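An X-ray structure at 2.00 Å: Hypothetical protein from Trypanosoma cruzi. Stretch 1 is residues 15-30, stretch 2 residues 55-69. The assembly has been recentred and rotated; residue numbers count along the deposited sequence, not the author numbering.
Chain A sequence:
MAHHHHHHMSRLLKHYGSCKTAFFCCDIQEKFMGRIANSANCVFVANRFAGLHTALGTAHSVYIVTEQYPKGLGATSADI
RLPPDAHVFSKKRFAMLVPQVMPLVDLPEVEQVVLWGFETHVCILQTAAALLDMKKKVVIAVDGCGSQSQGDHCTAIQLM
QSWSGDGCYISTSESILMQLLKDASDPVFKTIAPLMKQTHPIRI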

# COMPACT_ATOMS: atom_id res chain seq x y z
N HIS A 15 3.87 25.63 -4.57
CA HIS A 15 4.96 26.51 -4.24
C HIS A 15 4.48 27.50 -3.18
O HIS A 15 3.30 27.93 -3.21
CB HIS A 15 5.42 27.26 -5.50
CG HIS A 15 6.67 28.03 -5.29
ND1 HIS A 15 6.68 29.27 -4.67
CD2 HIS A 15 7.96 27.73 -5.55
CE1 HIS A 15 7.93 29.69 -4.56
NE2 HIS A 15 8.73 28.75 -5.04
N TYR A 16 5.38 27.83 -2.25
CA TYR A 16 5.03 28.63 -1.12
C TYR A 16 4.38 29.96 -1.46
O TYR A 16 3.62 30.50 -0.63
CB TYR A 16 6.21 28.87 -0.18
CG TYR A 16 7.36 29.68 -0.74
CD1 TYR A 16 7.31 31.08 -0.76
CD2 TYR A 16 8.51 29.06 -1.20
CE1 TYR A 16 8.35 31.85 -1.30
CE2 TYR A 16 9.59 29.81 -1.69
CZ TYR A 16 9.52 31.22 -1.69
OH TYR A 16 10.57 31.95 -2.24
N GLY A 17 4.68 30.53 -2.63
CA GLY A 17 4.02 31.78 -3.01
C GLY A 17 2.61 31.64 -3.57
O GLY A 17 1.91 32.61 -3.78
N SER A 18 2.22 30.43 -3.93
CA SER A 18 0.94 30.17 -4.53
C SER A 18 -0.24 30.32 -3.53
O SER A 18 -1.37 30.57 -3.88
CB SER A 18 1.00 28.74 -5.09
OG SER A 18 0.05 28.52 -6.08
N CYS A 19 0.02 29.96 -2.29
CA CYS A 19 -0.98 29.94 -1.25
C CYS A 19 -0.21 29.98 0.04
O CYS A 19 1.02 29.85 0.04
CB CYS A 19 -1.83 28.69 -1.36
SG CYS A 19 -0.93 27.09 -1.16
N LYS A 20 -0.90 30.21 1.14
CA LYS A 20 -0.29 30.12 2.44
C LYS A 20 -0.31 28.68 2.99
O LYS A 20 -1.15 27.87 2.59
CB LYS A 20 -0.99 31.07 3.35
CG LYS A 20 -0.32 31.32 4.64
CD LYS A 20 -0.67 32.76 5.09
CE LYS A 20 -0.32 32.94 6.56
NZ LYS A 20 -0.60 34.35 7.02
N THR A 21 0.77 28.33 3.71
CA THR A 21 0.97 27.00 4.29
C THR A 21 0.98 27.08 5.81
O THR A 21 1.62 27.98 6.35
CB THR A 21 2.35 26.41 3.84
OG1 THR A 21 2.40 26.43 2.41
CG2 THR A 21 2.55 24.99 4.30
N ALA A 22 0.23 26.20 6.48
CA ALA A 22 0.25 26.13 7.97
C ALA A 22 1.06 24.91 8.37
O ALA A 22 0.90 23.82 7.80
CB ALA A 22 -1.17 26.02 8.53
N PHE A 23 1.95 25.12 9.32
CA PHE A 23 2.71 24.06 9.92
C PHE A 23 2.02 23.72 11.24
O PHE A 23 1.99 24.53 12.18
CB PHE A 23 4.17 24.51 10.10
CG PHE A 23 4.92 24.65 8.81
CD1 PHE A 23 5.56 23.55 8.23
CD2 PHE A 23 4.98 25.87 8.17
CE1 PHE A 23 6.16 23.67 7.02
CE2 PHE A 23 5.50 25.96 6.89
CZ PHE A 23 6.14 24.88 6.34
N PHE A 24 1.44 22.53 11.28
CA PHE A 24 0.75 22.01 12.48
C PHE A 24 1.63 21.05 13.26
O PHE A 24 1.80 19.89 12.87
CB PHE A 24 -0.52 21.28 12.10
CG PHE A 24 -1.73 22.17 11.88
CD1 PHE A 24 -1.61 23.48 11.48
CD2 PHE A 24 -3.01 21.67 12.09
CE1 PHE A 24 -2.72 24.29 11.36
CE2 PHE A 24 -4.13 22.45 11.95
CZ PHE A 24 -3.99 23.77 11.55
N CYS A 25 2.11 21.54 14.40
CA CYS A 25 2.96 20.82 15.33
C CYS A 25 2.09 20.25 16.47
O CYS A 25 1.66 20.96 17.38
CB CYS A 25 3.99 21.80 15.88
SG CYS A 25 5.17 21.13 17.07
N CYS A 26 1.77 18.99 16.35
CA CYS A 26 0.80 18.30 17.20
C CYS A 26 1.43 17.73 18.46
O CYS A 26 2.09 16.69 18.41
CB CYS A 26 0.17 17.16 16.41
SG CYS A 26 -1.39 16.65 16.93
N ASP A 27 1.26 18.42 19.58
CA ASP A 27 1.42 17.80 20.92
C ASP A 27 2.78 17.10 21.17
O ASP A 27 2.85 16.01 21.77
CB ASP A 27 0.27 16.79 21.14
CG ASP A 27 -1.12 17.42 21.07
OD1 ASP A 27 -1.27 18.65 20.84
OD2 ASP A 27 -2.09 16.60 21.02
N ILE A 28 3.88 17.75 20.80
CA ILE A 28 5.21 17.20 21.03
C ILE A 28 5.66 17.69 22.41
O ILE A 28 6.43 18.63 22.52
CB ILE A 28 6.22 17.60 19.94
CG1 ILE A 28 5.67 17.12 18.57
CG2 ILE A 28 7.59 16.96 20.22
CD1 ILE A 28 6.58 17.39 17.41
N GLN A 29 5.12 17.03 23.42
CA GLN A 29 5.21 17.50 24.80
C GLN A 29 6.10 16.62 25.67
O GLN A 29 6.33 15.44 25.36
CB GLN A 29 3.79 17.57 25.42
CG GLN A 29 2.90 18.57 24.73
CD GLN A 29 1.42 18.28 24.98
OE1 GLN A 29 0.68 17.93 24.06
NE2 GLN A 29 0.98 18.47 26.24
N GLU A 30 6.51 17.19 26.81
CA GLU A 30 7.50 16.57 27.69
C GLU A 30 7.15 15.16 28.09
O GLU A 30 8.00 14.28 28.03
CB GLU A 30 7.79 17.46 28.94
CG GLU A 30 8.52 18.82 28.65
CD GLU A 30 9.99 18.70 28.12
OE1 GLU A 30 10.50 17.57 27.90
OE2 GLU A 30 10.63 19.75 27.86
N ALA A 55 12.14 31.39 7.41
CA ALA A 55 12.67 31.79 6.09
C ALA A 55 11.57 32.26 5.11
O ALA A 55 11.78 33.21 4.30
CB ALA A 55 13.45 30.67 5.47
N LEU A 56 10.42 31.57 5.13
CA LEU A 56 9.34 31.92 4.21
C LEU A 56 8.65 33.24 4.58
O LEU A 56 8.16 34.00 3.72
CB LEU A 56 8.34 30.77 4.10
CG LEU A 56 8.83 29.37 3.69
CD1 LEU A 56 7.65 28.36 3.66
CD2 LEU A 56 9.55 29.43 2.38
N GLY A 57 8.56 33.50 5.88
CA GLY A 57 7.93 34.68 6.37
C GLY A 57 6.43 34.60 6.53
O GLY A 57 5.79 33.68 6.04
N THR A 58 5.87 35.59 7.20
CA THR A 58 4.43 35.55 7.56
C THR A 58 3.54 35.74 6.38
O THR A 58 2.39 35.36 6.42
CB THR A 58 4.04 36.60 8.63
OG1 THR A 58 4.51 37.90 8.24
CG2 THR A 58 4.67 36.22 9.95
N ALA A 59 4.09 36.23 5.28
CA ALA A 59 3.33 36.24 4.03
C ALA A 59 2.93 34.85 3.57
O ALA A 59 1.90 34.68 2.97
CB ALA A 59 4.12 36.94 2.93
N HIS A 60 3.73 33.84 3.91
CA HIS A 60 3.56 32.54 3.28
C HIS A 60 3.38 31.38 4.26
O HIS A 60 3.07 30.26 3.83
CB HIS A 60 4.75 32.27 2.41
CG HIS A 60 4.99 33.33 1.38
ND1 HIS A 60 4.06 33.66 0.41
CD2 HIS A 60 6.10 34.05 1.09
CE1 HIS A 60 4.55 34.61 -0.36
NE2 HIS A 60 5.80 34.84 -0.00
N SER A 61 3.58 31.64 5.55
CA SER A 61 3.65 30.56 6.53
C SER A 61 3.07 30.99 7.86
O SER A 61 3.36 32.11 8.31
CB SER A 61 5.12 30.10 6.69
OG SER A 61 5.22 29.02 7.60
N VAL A 62 2.35 30.05 8.51
CA VAL A 62 1.88 30.17 9.87
C VAL A 62 2.24 28.89 10.62
O VAL A 62 2.25 27.81 10.05
CB VAL A 62 0.36 30.49 9.94
CG1 VAL A 62 -0.46 29.42 9.30
CG2 VAL A 62 -0.10 30.75 11.39
N TYR A 63 2.71 29.05 11.86
CA TYR A 63 3.19 27.92 12.69
C TYR A 63 2.28 27.80 13.91
O TYR A 63 2.29 28.68 14.80
CB TYR A 63 4.65 28.18 13.10
CG TYR A 63 5.46 26.98 13.52
CD1 TYR A 63 5.31 26.43 14.81
CD2 TYR A 63 6.35 26.37 12.65
CE1 TYR A 63 6.01 25.31 15.19
CE2 TYR A 63 7.09 25.25 13.06
CZ TYR A 63 6.93 24.75 14.35
OH TYR A 63 7.65 23.65 14.75
N ILE A 64 1.54 26.69 13.96
CA ILE A 64 0.53 26.39 14.95
C ILE A 64 0.92 25.19 15.78
O ILE A 64 1.25 24.12 15.25
CB ILE A 64 -0.84 26.14 14.24
CG1 ILE A 64 -1.13 27.34 13.35
CG2 ILE A 64 -1.93 25.79 15.26
CD1 ILE A 64 -2.45 27.44 12.83
N VAL A 65 0.96 25.40 17.10
CA VAL A 65 1.31 24.38 18.08
C VAL A 65 0.11 24.12 18.99
O VAL A 65 -0.54 25.07 19.49
CB VAL A 65 2.50 24.83 18.94
CG1 VAL A 65 2.96 23.71 19.84
CG2 VAL A 65 3.65 25.36 18.06
N THR A 66 -0.20 22.85 19.20
CA THR A 66 -1.15 22.49 20.24
C THR A 66 -0.46 21.67 21.33
O THR A 66 0.60 21.08 21.13
CB THR A 66 -2.34 21.69 19.69
OG1 THR A 66 -1.86 20.52 19.00
CG2 THR A 66 -3.16 22.58 18.79
N GLU A 67 -1.03 21.76 22.52
CA GLU A 67 -0.61 20.96 23.65
C GLU A 67 -1.84 20.33 24.22
O GLU A 67 -2.82 21.02 24.56
CB GLU A 67 0.09 21.85 24.66
CG GLU A 67 1.34 22.54 24.09
CD GLU A 67 2.04 23.51 25.05
OE1 GLU A 67 1.38 24.02 25.96
OE2 GLU A 67 3.24 23.86 24.79
N GLN A 68 -1.81 19.01 24.30
CA GLN A 68 -2.89 18.23 24.90
C GLN A 68 -2.77 18.28 26.42
O GLN A 68 -1.71 17.98 26.96
CB GLN A 68 -2.84 16.78 24.46
CG GLN A 68 -3.91 15.89 25.03
CD GLN A 68 -5.27 16.08 24.39
OE1 GLN A 68 -5.39 16.72 23.33
NE2 GLN A 68 -6.29 15.44 24.97
N TYR A 69 -3.77 18.86 27.07
CA TYR A 69 -3.81 18.87 28.53
C TYR A 69 -2.41 19.07 29.17
O TYR A 69 -1.91 18.18 29.92
CB TYR A 69 -4.45 17.56 29.02
CG TYR A 69 -4.65 17.53 30.51
CD1 TYR A 69 -5.33 18.57 31.14
CD2 TYR A 69 -4.24 16.46 31.26
CE1 TYR A 69 -5.44 18.62 32.52
CE2 TYR A 69 -4.40 16.45 32.64
CZ TYR A 69 -5.01 17.54 33.26
OH TYR A 69 -5.17 17.56 34.63
O HOH W 1 3.18 28.83 1.53
O HOH W 2 1.58 32.44 0.19
O HOH W 3 1.52 33.84 8.81
O HOH W 4 3.44 20.74 20.76

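What holds the start of stretch 2 against stretch 1? Leu-56, at the end of a helix, places CD2 over one face of the Tyr-16 ring, 3.9 Å from its centroid, a CH-pi contact between a methyl and an aromatic cloud. Gly-57 then leaves the helix with positive phi, and the chain turns through Thr-58, whose carbonyl O accepts a hydrogen bond from Lys-20 NZ at 3.2 Å. The extended lysine thus brings its charge to a backbone oxygen, and water 3 bridges the same two atoms.

How does His-60 lead into the sheet? The edge of Tyr-16 points at the face of its imidazole, with ring planes at 62°. Water 2 links His-60 ND1 to Tyr-16 O. The first rung follows: Thr-21 N donates to His-60 O at 3.0 Å.

What joins the two strands? They run parallel, 19° apart, so each bonding residue of stretch 1 spans two residues of stretch 2. Val-62 N donates to Thr-21 O (3.1 Å), while Val-62 O accepts from Phe-23 N (2.8 Å); Ile-64 does the same between Phe-23 and Cys-25. Side chains alternate: Val-62 meets Ala-22 and Ile-64 meets Phe-24 on one face, whereas Tyr-63 packs against Phe-23 and Cys-25 on the other. These contacts are apolar and buried.

How does the pairing end? Thr-66 N donates to Cys-25 O at 3.2 Å, but the next rung, Asp-27 N to Thr-66 O at 3.1 Å, is weak, its angle bent to 134°. Side chains now contribute: Thr-66 OG1 donates to Asp-27 OD1 at 2.7 Å. Beyond it, the Gln-29 amide mimics a strand, its OE1 accepting from Gln-68 N at 2.7 Å and its NE2 donating to Gln-68 O at 2.8 Å.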